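Local coordinates for protein ubiquitin-activating enzyme E1-like (Saccharomyces cerevisiae, PDB 3ONH) that activates the SUMO protein SMT3 with ATP as a heterodimer with AOS1, and is represented here by its ubiquitin-fold domain, a part implicated in pairing with the E2 enzyme Ubc9, at residues Ser23-Leu28 with Asn102-Pro107; Tyr33-Asp38 with Val109-Ile114; Leu41-Asn46 with Ile66-Gly71; Leu75-Glu80 with Arg86-Leu91. All blocks are in the same frame, centred on the assembly; numbering follows the deposited sequence.

Contact 1. Residues Ser23-Leu28 with Asn102-Pro107; sequences SDFVVL and NTCSLP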
loop_
_atom_site.group_PDB
_atom_site.type_symbol
_atom_site.label_atom_id
_atom_site.label_comp_id
_atom_site.label_asym_id
_atom_site.label_seq_id
_atom_site.Cartn_x
_atom_site.Cartn_y
_atom_site.Cartn_z
ATOM N N SER A 23 -5.061 -0.400 -8.614
ATOM C CA SER A 23 -6.418 -0.304 -8.096
ATOM C C SER A 23 -6.707 -1.439 -7.124
ATOM O O SER A 23 -7.323 -1.231 -6.080
ATOM C CB SER A 23 -7.433 -0.317 -9.242
ATOM O OG SER A 23 -7.217 -1.417 -10.108
ATOM N N ASP A 24 -6.262 -2.642 -7.473
ATOM C CA ASP A 24 -6.490 -3.803 -6.627
ATOM C C ASP A 24 -5.654 -3.732 -5.355
ATOM O O ASP A 24 -6.099 -4.135 -4.286
ATOM C CB ASP A 24 -6.210 -5.097 -7.392
ATOM C CG ASP A 24 -7.301 -5.423 -8.388
ATOM O OD1 ASP A 24 -8.435 -4.941 -8.203
ATOM O OD2 ASP A 24 -7.028 -6.163 -9.353
ATOM N N PHE A 25 -4.442 -3.212 -5.476
ATOM C CA PHE A 25 -3.559 -3.100 -4.327
ATOM C C PHE A 25 -4.163 -2.167 -3.289
ATOM O O PHE A 25 -4.117 -2.435 -2.084
ATOM C CB PHE A 25 -2.190 -2.601 -4.775
ATOM C CG PHE A 25 -1.093 -2.874 -3.785
ATOM C CD1 PHE A 25 -0.787 -4.172 -3.415
ATOM C CD2 PHE A 25 -0.352 -1.834 -3.245
ATOM C CE1 PHE A 25 0.226 -4.429 -2.517
ATOM C CE2 PHE A 25 0.664 -2.086 -2.341
ATOM C CZ PHE A 25 0.955 -3.388 -1.980
ATOM N N VAL A 26 -4.742 -1.072 -3.770
ATOM C CA VAL A 26 -5.381 -0.086 -2.909
ATOM C C VAL A 26 -6.586 -0.629 -2.131
ATOM O O VAL A 26 -6.722 -0.402 -0.925
ATOM C CB VAL A 26 -5.822 1.135 -3.723
ATOM C CG1 VAL A 26 -6.727 2.016 -2.903
ATOM C CG2 VAL A 26 -4.602 1.911 -4.198
ATOM N N VAL A 27 -7.475 -1.318 -2.829
ATOM C CA VAL A 27 -8.602 -1.984 -2.194
ATOM C C VAL A 27 -8.122 -2.951 -1.111
ATOM O O VAL A 27 -8.639 -2.951 0.009
ATOM C CB VAL A 27 -9.435 -2.764 -3.228
ATOM C CG1 VAL A 27 -10.662 -3.365 -2.569
ATOM C CG2 VAL A 27 -9.839 -1.854 -4.377
ATOM N N LEU A 28 -7.116 -3.751 -1.455
ATOM C CA LEU A 28 -6.538 -4.754 -0.565
ATOM C C LEU A 28 -6.074 -4.144 0.748
ATOM O O LEU A 28 -6.390 -4.637 1.827
ATOM C CB LEU A 28 -5.335 -5.393 -1.251
ATOM C CG LEU A 28 -5.002 -6.862 -0.992
ATOM C CD1 LEU A 28 -3.587 -7.142 -1.459
ATOM C CD2 LEU A 28 -5.157 -7.221 0.471
ATOM N N ASN A 102 2.152 -16.024 -7.352
ATOM C CA ASN A 102 0.935 -15.324 -6.981
ATOM C C ASN A 102 0.782 -15.238 -5.471
ATOM O O ASN A 102 -0.289 -15.491 -4.927
ATOM C CB ASN A 102 -0.279 -16.009 -7.604
ATOM C CG ASN A 102 -0.186 -16.084 -9.113
ATOM O OD1 ASN A 102 0.000 -15.071 -9.779
ATOM N ND2 ASN A 102 -0.308 -17.285 -9.657
ATOM N N THR A 103 1.873 -14.891 -4.802
ATOM C CA THR A 103 1.835 -14.615 -3.385
ATOM C C THR A 103 1.826 -13.104 -3.215
ATOM O O THR A 103 2.648 -12.400 -3.795
ATOM C CB THR A 103 3.054 -15.209 -2.656
ATOM O OG1 THR A 103 3.138 -16.611 -2.931
ATOM C CG2 THR A 103 2.940 -15.007 -1.158
ATOM N N CYS A 104 0.863 -12.608 -2.454
ATOM C CA CYS A 104 0.885 -11.232 -2.000
ATOM C C CYS A 104 0.372 -11.221 -0.583
ATOM O O CYS A 104 -0.817 -11.043 -0.347
ATOM C CB CYS A 104 0.012 -10.336 -2.868
ATOM S SG CYS A 104 -0.056 -8.627 -2.278
ATOM N N SER A 105 1.277 -11.425 0.362
ATOM C CA SER A 105 0.894 -11.593 1.752
ATOM C C SER A 105 1.052 -10.293 2.535
ATOM O O SER A 105 2.165 -9.838 2.755
ATOM C CB SER A 105 1.749 -12.689 2.382
ATOM O OG SER A 105 1.202 -13.137 3.605
ATOM N N LEU A 106 -0.062 -9.696 2.953
ATOM C CA LEU A 106 -0.007 -8.491 3.769
ATOM C C LEU A 106 0.205 -8.832 5.238
ATOM O O LEU A 106 -0.368 -9.784 5.756
ATOM C CB LEU A 106 -1.278 -7.648 3.613
ATOM C CG LEU A 106 -1.551 -6.980 2.261
ATOM C CD1 LEU A 106 -2.519 -5.820 2.418
ATOM C CD2 LEU A 106 -0.276 -6.490 1.639
ATOM N N PRO A 107 1.027 -8.036 5.924
ATOM C CA PRO A 107 1.320 -8.292 7.335
ATOM C C PRO A 107 0.109 -8.087 8.246
ATOM O O PRO A 107 -0.683 -7.157 8.053
ATOM C CB PRO A 107 2.393 -7.249 7.653
ATOM C CG PRO A 107 2.153 -6.155 6.668
ATOM C CD PRO A 107 1.764 -6.872 5.409
#

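Contact 2. Residues Tyr33-Asp38 with Val109-Ile114; sequences YSYPQD and VEVPLI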
loop_
_atom_site.group_PDB
_atom_site.type_symbol
_atom_site.label_atom_id
_atom_site.label_comp_id
_atom_site.label_asym_id
_atom_site.label_seq_id
_atom_site.Cartn_x
_atom_site.Cartn_y
_atom_site.Cartn_z
ATOM N N TYR A 33 -6.822 -3.237 6.604
ATOM C CA TYR A 33 -6.525 -2.465 7.814
ATOM C C TYR A 33 -7.606 -1.448 8.187
ATOM O O TYR A 33 -7.420 -0.655 9.102
ATOM C CB TYR A 33 -5.160 -1.773 7.708
ATOM C CG TYR A 33 -4.040 -2.707 7.338
ATOM C CD1 TYR A 33 -3.526 -3.608 8.260
ATOM C CD2 TYR A 33 -3.495 -2.695 6.062
ATOM C CE1 TYR A 33 -2.505 -4.474 7.914
ATOM C CE2 TYR A 33 -2.471 -3.548 5.716
ATOM C CZ TYR A 33 -1.981 -4.434 6.643
ATOM O OH TYR A 33 -0.967 -5.288 6.289
ATOM N N SER A 34 -8.725 -1.469 7.471
ATOM C CA SER A 34 -9.885 -0.641 7.802
ATOM C C SER A 34 -9.640 0.847 7.636
ATOM O O SER A 34 -9.930 1.638 8.532
ATOM C CB SER A 34 -10.372 -0.943 9.217
ATOM O OG SER A 34 -10.595 -2.335 9.352
ATOM N N TYR A 35 -9.090 1.225 6.490
ATOM C CA TYR A 35 -9.024 2.628 6.118
ATOM C C TYR A 35 -10.356 2.997 5.482
ATOM O O TYR A 35 -11.138 2.119 5.132
ATOM C CB TYR A 35 -7.873 2.884 5.143
ATOM C CG TYR A 35 -6.513 2.852 5.789
ATOM C CD1 TYR A 35 -5.977 3.985 6.386
ATOM C CD2 TYR A 35 -5.755 1.694 5.783
ATOM C CE1 TYR A 35 -4.737 3.963 6.976
ATOM C CE2 TYR A 35 -4.508 1.662 6.370
ATOM C CZ TYR A 35 -4.009 2.797 6.969
ATOM O OH TYR A 35 -2.768 2.763 7.557
ATOM N N PRO A 36 -10.626 4.302 5.344
ATOM C CA PRO A 36 -11.858 4.768 4.701
ATOM C C PRO A 36 -11.723 4.749 3.183
ATOM O O PRO A 36 -10.750 4.213 2.663
ATOM C CB PRO A 36 -11.977 6.214 5.178
ATOM C CG PRO A 36 -10.934 6.382 6.249
ATOM C CD PRO A 36 -9.866 5.410 5.935
ATOM N N GLN A 37 -12.679 5.338 2.476
ATOM C CA GLN A 37 -12.612 5.343 1.022
ATOM C C GLN A 37 -11.542 6.288 0.495
ATOM O O GLN A 37 -10.753 5.922 -0.367
ATOM C CB GLN A 37 -13.969 5.683 0.428
ATOM C CG GLN A 37 -15.051 4.784 0.955
ATOM C CD GLN A 37 -14.591 3.338 1.086
ATOM O OE1 GLN A 37 -14.778 2.528 0.177
ATOM N NE2 GLN A 37 -13.990 3.008 2.225
ATOM N N ASP A 38 -11.519 7.504 1.017
ATOM C CA ASP A 38 -10.529 8.482 0.600
ATOM C C ASP A 38 -9.193 8.200 1.257
ATOM O O ASP A 38 -9.054 8.320 2.472
ATOM C CB ASP A 38 -10.975 9.892 0.955
ATOM C CG ASP A 38 -12.209 10.325 0.204
ATOM O OD1 ASP A 38 -12.547 9.675 -0.804
ATOM O OD2 ASP A 38 -12.838 11.327 0.621
ATOM N N VAL A 109 -0.906 -6.487 11.127
ATOM C CA VAL A 109 -0.458 -5.378 11.959
ATOM C C VAL A 109 -1.656 -4.717 12.636
ATOM O O VAL A 109 -2.767 -4.738 12.110
ATOM C CB VAL A 109 0.255 -4.302 11.111
ATOM C CG1 VAL A 109 0.634 -3.109 11.972
ATOM C CG2 VAL A 109 1.468 -4.880 10.420
ATOM N N GLU A 110 -1.422 -4.131 13.805
ATOM C CA GLU A 110 -2.464 -3.411 14.524
ATOM C C GLU A 110 -2.458 -1.949 14.114
ATOM O O GLU A 110 -1.490 -1.235 14.380
ATOM C CB GLU A 110 -2.236 -3.517 16.029
ATOM C CG GLU A 110 -3.457 -3.195 16.865
ATOM C CD GLU A 110 -3.296 -3.642 18.310
ATOM O OE1 GLU A 110 -2.547 -2.973 19.059
ATOM O OE2 GLU A 110 -3.909 -4.666 18.690
ATOM N N VAL A 111 -3.533 -1.515 13.455
ATOM C CA VAL A 111 -3.654 -0.138 12.991
ATOM C C VAL A 111 -4.847 0.509 13.649
ATOM O O VAL A 111 -5.983 0.293 13.242
ATOM C CB VAL A 111 -3.824 -0.047 11.470
ATOM C CG1 VAL A 111 -3.859 1.398 11.047
ATOM C CG2 VAL A 111 -2.692 -0.768 10.768
ATOM N N PRO A 112 -4.591 1.321 14.673
ATOM C CA PRO A 112 -5.655 1.904 15.484
ATOM C C PRO A 112 -6.204 3.183 14.870
ATOM O O PRO A 112 -5.566 3.764 13.996
ATOM C CB PRO A 112 -4.940 2.253 16.796
ATOM C CG PRO A 112 -3.429 2.060 16.523
ATOM C CD PRO A 112 -3.263 1.824 15.062
ATOM N N LEU A 113 -7.377 3.602 15.325
ATOM C CA LEU A 113 -7.840 4.955 15.100
ATOM C C LEU A 113 -7.092 5.883 16.054
ATOM O O LEU A 113 -6.854 5.533 17.210
ATOM C CB LEU A 113 -9.338 5.065 15.366
ATOM C CG LEU A 113 -10.314 4.412 14.393
ATOM C CD1 LEU A 113 -11.719 4.867 14.742
ATOM C CD2 LEU A 113 -9.974 4.797 12.970
ATOM N N ILE A 114 -6.719 7.062 15.571
ATOM C CA ILE A 114 -6.059 8.060 16.405
ATOM C C ILE A 114 -6.606 9.434 16.087
ATOM O O ILE A 114 -7.153 9.656 15.017
ATOM C CB ILE A 114 -4.545 8.089 16.159
ATOM C CG1 ILE A 114 -4.269 8.317 14.672
ATOM C CG2 ILE A 114 -3.911 6.813 16.659
ATOM C CD1 ILE A 114 -2.871 8.777 14.376
#

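Contact 3. Residues Leu41-Asn46 with Ile66-Gly71; sequences LLDASN and INLGNG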
loop_
_atom_site.group_PDB
_atom_site.type_symbol
_atom_site.label_atom_id
_atom_site.label_comp_id
_atom_site.label_asym_id
_atom_site.label_seq_id
_atom_site.Cartn_x
_atom_site.Cartn_y
_atom_site.Cartn_z
ATOM N N LEU A 41 -1.756 6.980 -1.189
ATOM C CA LEU A 41 -0.691 5.990 -1.331
ATOM C C LEU A 41 0.537 6.648 -1.944
ATOM O O LEU A 41 0.523 7.075 -3.096
ATOM C CB LEU A 41 -1.147 4.811 -2.189
ATOM C CG LEU A 41 -0.289 3.540 -2.134
ATOM C CD1 LEU A 41 -1.062 2.349 -2.667
ATOM C CD2 LEU A 41 1.014 3.704 -2.899
ATOM N N LEU A 42 1.599 6.718 -1.157
ATOM C CA LEU A 42 2.823 7.382 -1.559
ATOM C C LEU A 42 3.989 6.392 -1.556
ATOM O O LEU A 42 4.061 5.515 -0.700
ATOM C CB LEU A 42 3.106 8.522 -0.583
ATOM C CG LEU A 42 4.409 9.302 -0.719
ATOM C CD1 LEU A 42 4.239 10.450 -1.686
ATOM C CD2 LEU A 42 4.831 9.823 0.639
ATOM N N ASP A 43 4.891 6.516 -2.522
ATOM C CA ASP A 43 6.181 5.851 -2.402
ATOM C C ASP A 43 6.988 6.662 -1.386
ATOM O O ASP A 43 7.407 7.782 -1.669
ATOM C CB ASP A 43 6.898 5.772 -3.761
ATOM C CG ASP A 43 8.158 4.905 -3.718
ATOM O OD1 ASP A 43 8.688 4.688 -2.614
ATOM O OD2 ASP A 43 8.623 4.434 -4.784
ATOM N N ALA A 44 7.171 6.123 -0.187
ATOM C CA ALA A 44 7.920 6.845 0.836
ATOM C C ALA A 44 9.423 6.840 0.530
ATOM O O ALA A 44 10.154 7.723 0.976
ATOM C CB ALA A 44 7.633 6.286 2.227
ATOM N N SER A 45 9.879 5.850 -0.234
ATOM C CA SER A 45 11.270 5.819 -0.681
ATOM C C SER A 45 11.606 7.155 -1.319
ATOM O O SER A 45 12.446 7.896 -0.815
ATOM C CB SER A 45 11.503 4.700 -1.700
ATOM O OG SER A 45 11.019 3.454 -1.233
ATOM N N ASN A 46 10.920 7.470 -2.418
ATOM C CA ASN A 46 11.235 8.655 -3.217
ATOM C C ASN A 46 10.132 9.720 -3.268
ATOM O O ASN A 46 10.103 10.554 -4.174
ATOM C CB ASN A 46 11.665 8.246 -4.634
ATOM C CG ASN A 46 10.750 7.205 -5.245
ATOM O OD1 ASN A 46 9.537 7.231 -5.037
ATOM N ND2 ASN A 46 11.329 6.279 -6.006
ATOM N N ILE A 66 4.500 1.101 -12.335
ATOM C CA ILE A 66 4.669 2.402 -11.696
ATOM C C ILE A 66 5.967 2.443 -10.897
ATOM O O ILE A 66 6.165 3.302 -10.048
ATOM C CB ILE A 66 3.492 2.756 -10.780
ATOM C CG1 ILE A 66 3.411 1.764 -9.629
ATOM C CG2 ILE A 66 2.196 2.774 -11.562
ATOM C CD1 ILE A 66 2.207 1.967 -8.744
ATOM N N ASN A 67 6.843 1.495 -11.185
ATOM C CA ASN A 67 8.190 1.491 -10.651
ATOM C C ASN A 67 8.300 1.279 -9.151
ATOM O O ASN A 67 9.058 1.965 -8.466
ATOM C CB ASN A 67 8.925 2.760 -11.059
ATOM C CG ASN A 67 10.248 2.456 -11.690
ATOM O OD1 ASN A 67 10.465 2.735 -12.867
ATOM N ND2 ASN A 67 11.136 1.843 -10.924
ATOM N N LEU A 68 7.527 0.333 -8.644
ATOM C CA LEU A 68 7.715 -0.140 -7.286
ATOM C C LEU A 68 8.462 -1.451 -7.404
ATOM O O LEU A 68 8.322 -2.148 -8.398
ATOM C CB LEU A 68 6.371 -0.367 -6.610
ATOM C CG LEU A 68 5.495 0.860 -6.376
ATOM C CD1 LEU A 68 4.129 0.424 -5.876
ATOM C CD2 LEU A 68 6.156 1.813 -5.398
ATOM N N GLY A 69 9.268 -1.786 -6.408
ATOM C CA GLY A 69 9.987 -3.045 -6.443
ATOM C C GLY A 69 10.502 -3.455 -5.081
ATOM O O GLY A 69 10.124 -2.880 -4.062
ATOM N N ASN A 70 11.363 -4.460 -5.066
ATOM C CA ASN A 70 11.928 -4.931 -3.812
ATOM C C ASN A 70 12.559 -3.792 -3.032
ATOM O O ASN A 70 13.391 -3.063 -3.561
ATOM C CB ASN A 70 12.966 -6.010 -4.079
ATOM C CG ASN A 70 13.534 -6.581 -2.815
ATOM O OD1 ASN A 70 12.825 -7.211 -2.040
ATOM N ND2 ASN A 70 14.824 -6.363 -2.594
ATOM N N GLY A 71 12.144 -3.616 -1.782
ATOM C CA GLY A 71 12.756 -2.620 -0.926
ATOM C C GLY A 71 12.041 -1.289 -0.952
ATOM O O GLY A 71 12.372 -0.384 -0.191
HETATM O O HOH W 1 11.251 3.934 -7.193
#

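Contact 4. Residues Leu75-Glu80 with Arg86-Leu91; sequences LFSDEE and RKAIEL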
loop_
_atom_site.group_PDB
_atom_site.type_symbol
_atom_site.label_atom_id
_atom_site.label_comp_id
_atom_site.label_asym_id
_atom_site.label_seq_id
_atom_site.Cartn_x
_atom_site.Cartn_y
_atom_site.Cartn_z
ATOM N N LEU A 75 3.720 4.364 1.844
ATOM C CA LEU A 75 3.014 4.982 2.956
ATOM C C LEU A 75 1.540 5.139 2.606
ATOM O O LEU A 75 1.190 5.816 1.646
ATOM C CB LEU A 75 3.616 6.344 3.300
ATOM C CG LEU A 75 2.917 7.085 4.433
ATOM C CD1 LEU A 75 3.220 6.430 5.771
ATOM C CD2 LEU A 75 3.342 8.533 4.449
ATOM N N PHE A 76 0.677 4.517 3.396
ATOM C CA PHE A 76 -0.739 4.454 3.085
ATOM C C PHE A 76 -1.503 5.215 4.153
ATOM O O PHE A 76 -1.493 4.816 5.317
ATOM C CB PHE A 76 -1.178 2.994 3.069
ATOM C CG PHE A 76 -2.467 2.753 2.351
ATOM C CD1 PHE A 76 -2.473 2.344 1.028
ATOM C CD2 PHE A 76 -3.675 2.915 3.002
ATOM C CE1 PHE A 76 -3.662 2.109 0.360
ATOM C CE2 PHE A 76 -4.865 2.682 2.342
ATOM C CZ PHE A 76 -4.860 2.282 1.019
ATOM N N SER A 77 -2.153 6.307 3.758
ATOM C CA SER A 77 -2.757 7.232 4.703
ATOM C C SER A 77 -4.266 7.429 4.548
ATOM O O SER A 77 -4.833 7.225 3.476
ATOM C CB SER A 77 -2.079 8.600 4.600
ATOM O OG SER A 77 -0.697 8.513 4.870
ATOM N N ASP A 78 -4.887 7.859 5.645
ATOM C CA ASP A 78 -6.311 8.195 5.714
ATOM C C ASP A 78 -6.519 9.666 5.347
ATOM O O ASP A 78 -5.970 10.561 5.990
ATOM C CB ASP A 78 -6.823 7.892 7.138
ATOM C CG ASP A 78 -8.197 8.499 7.443
ATOM O OD1 ASP A 78 -8.570 9.533 6.850
ATOM O OD2 ASP A 78 -8.901 7.943 8.315
ATOM N N GLU A 79 -7.312 9.922 4.314
ATOM C CA GLU A 79 -7.474 11.294 3.832
ATOM C C GLU A 79 -8.883 11.838 4.011
ATOM O O GLU A 79 -9.178 12.956 3.600
ATOM C CB GLU A 79 -7.061 11.410 2.362
ATOM C CG GLU A 79 -5.598 11.097 2.096
ATOM C CD GLU A 79 -4.661 12.108 2.729
ATOM O OE1 GLU A 79 -5.106 13.235 3.025
ATOM O OE2 GLU A 79 -3.472 11.778 2.928
ATOM N N GLU A 80 -9.757 11.043 4.615
ATOM C CA GLU A 80 -11.089 11.519 4.946
ATOM C C GLU A 80 -10.944 12.296 6.248
ATOM O O GLU A 80 -11.523 13.367 6.420
ATOM C CB GLU A 80 -12.057 10.348 5.103
ATOM C CG GLU A 80 -13.484 10.655 4.670
ATOM C CD GLU A 80 -14.110 9.536 3.845
ATOM O OE1 GLU A 80 -13.358 8.747 3.238
ATOM O OE2 GLU A 80 -15.357 9.451 3.793
ATOM N N ARG A 86 -7.572 6.662 10.681
ATOM C CA ARG A 86 -6.878 5.391 10.794
ATOM C C ARG A 86 -5.384 5.704 10.721
ATOM O O ARG A 86 -4.932 6.355 9.788
ATOM C CB ARG A 86 -7.291 4.447 9.661
ATOM C CG ARG A 86 -6.648 3.072 9.717
ATOM C CD ARG A 86 -7.099 2.287 10.935
ATOM N NE ARG A 86 -8.544 2.110 10.948
ATOM C CZ ARG A 86 -9.206 1.513 11.928
ATOM N NH1 ARG A 86 -8.545 1.040 12.971
ATOM N NH2 ARG A 86 -10.524 1.395 11.866
ATOM N N LYS A 87 -4.624 5.262 11.714
ATOM C CA LYS A 87 -3.190 5.520 11.738
ATOM C C LYS A 87 -2.521 5.074 10.439
ATOM O O LYS A 87 -2.822 4.009 9.920
ATOM C CB LYS A 87 -2.553 4.811 12.930
ATOM C CG LYS A 87 -1.090 5.152 13.155
ATOM C CD LYS A 87 -0.636 4.644 14.513
ATOM C CE LYS A 87 0.850 4.837 14.731
ATOM N NZ LYS A 87 1.285 4.146 15.971
ATOM N N ALA A 88 -1.612 5.894 9.923
ATOM C CA ALA A 88 -0.933 5.582 8.669
ATOM C C ALA A 88 -0.045 4.365 8.844
ATOM O O ALA A 88 0.373 4.052 9.952
ATOM C CB ALA A 88 -0.112 6.778 8.188
ATOM N N ILE A 89 0.243 3.673 7.748
ATOM C CA ILE A 89 1.099 2.509 7.820
ATOM C C ILE A 89 2.164 2.570 6.731
ATOM O O ILE A 89 1.885 2.962 5.604
ATOM C CB ILE A 89 0.273 1.222 7.711
ATOM C CG1 ILE A 89 1.166 -0.008 7.880
ATOM C CG2 ILE A 89 -0.463 1.167 6.381
ATOM C CD1 ILE A 89 0.409 -1.320 7.895
ATOM N N GLU A 90 3.392 2.213 7.092
ATOM C CA GLU A 90 4.481 2.122 6.135
ATOM C C GLU A 90 4.728 0.664 5.850
ATOM O O GLU A 90 5.107 -0.091 6.743
ATOM C CB GLU A 90 5.759 2.753 6.681
ATOM C CG GLU A 90 5.818 4.266 6.549
ATOM C CD GLU A 90 7.246 4.801 6.549
ATOM O OE1 GLU A 90 8.174 4.007 6.293
ATOM O OE2 GLU A 90 7.444 6.009 6.802
ATOM N N LEU A 91 4.504 0.270 4.606
ATOM C CA LEU A 91 4.672 -1.116 4.199
ATOM C C LEU A 91 5.902 -1.310 3.315
ATOM O O LEU A 91 6.033 -0.697 2.253
ATOM C CB LEU A 91 3.413 -1.625 3.489
ATOM C CG LEU A 91 2.154 -1.710 4.354
ATOM C CD1 LEU A 91 0.924 -1.824 3.505
ATOM C CD2 LEU A 91 2.252 -2.878 5.305
HETATM O O HOH W 2 -3.445 7.811 8.184
#

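Contact 1. Residues Ser23-Leu28 with Asn102-Pro107
L28 and L106 reach toward each other tip to tip where helix 22-33 meets strand 104-105 and the residue that follows it, in a ubiquitin-like fold whose helix packs across a mixed sheet. The two methyls that meet are L28 CD2 and L106 CD1, at 3.6 Å. L106 CG lies only a little farther back, 4.0 Å from L28 CD2, so the L28 branch rests against the end of the L106 fork. L28's other branch is used as well: its CD1 lies 3.9 Å from C104 SG. One leucine thus spans a strand residue, C104, and L106 just after the strand, with a methyl for each.

C104 and L106 both point toward the helix, while S105 between them points away, as expected for an extended chain. In C104 the sulfur stands opposite its own backbone N (chi1 177°), which carries it out from the strand to L28 CD1 and the F25 ring. The F25 ring meets this sulfur with its edge, not its face. No hydrogen bond crosses the interface, and the CA atoms of L28 and L106 stay 8.7 Å apart.

Behind these residues, I10 of strand 6-12 touches both F25 and L106, and M20 packs on F25 and L28. At the sulfur, the F25 atom that comes closest is CE1, 4.2 Å from C104 SG and near the ring plane.

Contact 2. Residues Tyr33-Asp38 with Val109-Ile114
Y33 and V111 cross at about a right angle, with V111 CG2 lying 3.9 Å from Y33 CD1 and 4.1 Å from Y33 CB. The methyl is therefore lodged where the tyrosine side chain leaves its backbone. V109 takes the neighbouring part of the same ring: its carbonyl O sits at the edge, near the ring plane, 4.1 Å from Y33 CD1, and its CB is 4.2 Å from Y33 CE1. V111 also serves a second tyrosine. Its CG1, opposite the backbone N (chi1 -177°), points to the far end of Y35 and comes within 3.9 Å of Y35 OH, so the two methyls of one valine are shared between two aromatic side chains.

Outside this shell, the Y33 hydroxyl is hydrogen-bonded to the carbonyl O of P107, just ahead of the valines. A leucine in place of Y33 is likely to leave that carbonyl without its hydroxyl partner and to open a gap beside V109. Y35 is steadied by the F76 ring and by a weak hydrogen bond from its hydroxyl to K87 O. R86 ties the two segments together, NE to S34 O and NH1 to V111 O.

S34 has positive phi (67°) and is where the chain leaves helical geometry. The arrangement belongs to the helix-to-strand turn of a ubiquitin-like fold, here covered by the segment leading into strand 113-115.

Contact 3. Residues Leu41-Asn46 with Ile66-Gly71
D43 and L68 slide past each other in opposite directions, an apolar methyl against a carboxylate. L68 CD2 lies 3.7 Å from D43 OD2 and 4.0 Å from D43 CG. D43 CG stands opposite the backbone N (chi1 -172°), which turns the carboxylate toward L68 and R48. The rest of the leucine is turned to the hydrophobic interior, where it meets L50, L63 and I74.

Charged and polar bonds draw in R48, outside both segments on strand 48-52. Its NH2 pairs with D43 OD2 in a salt bridge, its NE reaches N46 OD1 and its NH1 bonds to I66 O. Its positive charge probably offsets the closeness of two acceptors not bonded to each other, D43 OD2 and N46 OD1, at 3.0 Å.

This is the turn joining strands 39-43 and 48-52 of the ubiquitin-like sheet, packed against the long loop that leads to strand 73-78. Within the turn, D43 OD1 receives S45 N at 2.9 Å in a weak, bent Asx-turn bond (124° at the hydrogen) and also S45 OG, again weakly. The S45 hydroxyl also accepts a bond from I73 N.

Water adds a further link. A single molecule accepts from N46 ND2 at 2.6 Å and donates to N67 O at 3.2 Å.

Contact 4. Residues Leu75-Glu80 with Arg86-Leu91
F76 and I89 form an antiparallel hydrogen-bonded pair in the beta hairpin of strands 73-78 and 84-95, part of the ubiquitin-like fold. Two backbone bonds hold it: F76 N to I89 O at 3.0 Å and I89 N to F76 O at 3.2 Å. The next pair, L75 with E90, is non-hydrogen-bonded, and there L75 CA gives a CA-H...O contact to I89 O.

Apolar packing lies on both faces. On one, F76 CB meets I89 CG2 at 3.8 Å, with the F76 ring turned toward helix 22-33. On the other, L75 CD1 lies 3.5 Å from E90 CG and also touches A88 CB. E90's carboxylate forms a salt bridge with R7.

Toward the hairpin turn, one water accepts from D78 N and donates to R86 O at 2.6 Å. D78 CG lies opposite the backbone N (chi1 166°), which swings OD2 across to R86 N; OD1 bonds to G81 N and, weakly, to E80 N. A valine here would probably leave R86 N and G81 N without their carboxylate acceptor and the turn freer to shift. The bond from R86 N to D78 OD2 is 3.0 Å and nearly straight (161°), meeting the oxygen on its anti side, 31° out of the carboxylate plane.

Contacts 1 and 2 both set helix 22-33 and its exit against the chain that follows strand 84-95, and both are apolar across the interface. Contact 2 is the more buried; contact 1 is partly open. Contact 4 is the one made by paired strands, so backbone bonds dominate it. It is partly buried, with F76 and I89 on the buried face and L75 and E90 on the more open one, and lies close to contact 2, centres 7 Å apart. Contact 3, about 20 Å between centres from contact 2, is largely polar and partly on the surface. It shares the sheet with contact 4 through L42 O and L75 N, and L41 CD1 touches V26 of contact 1's helix.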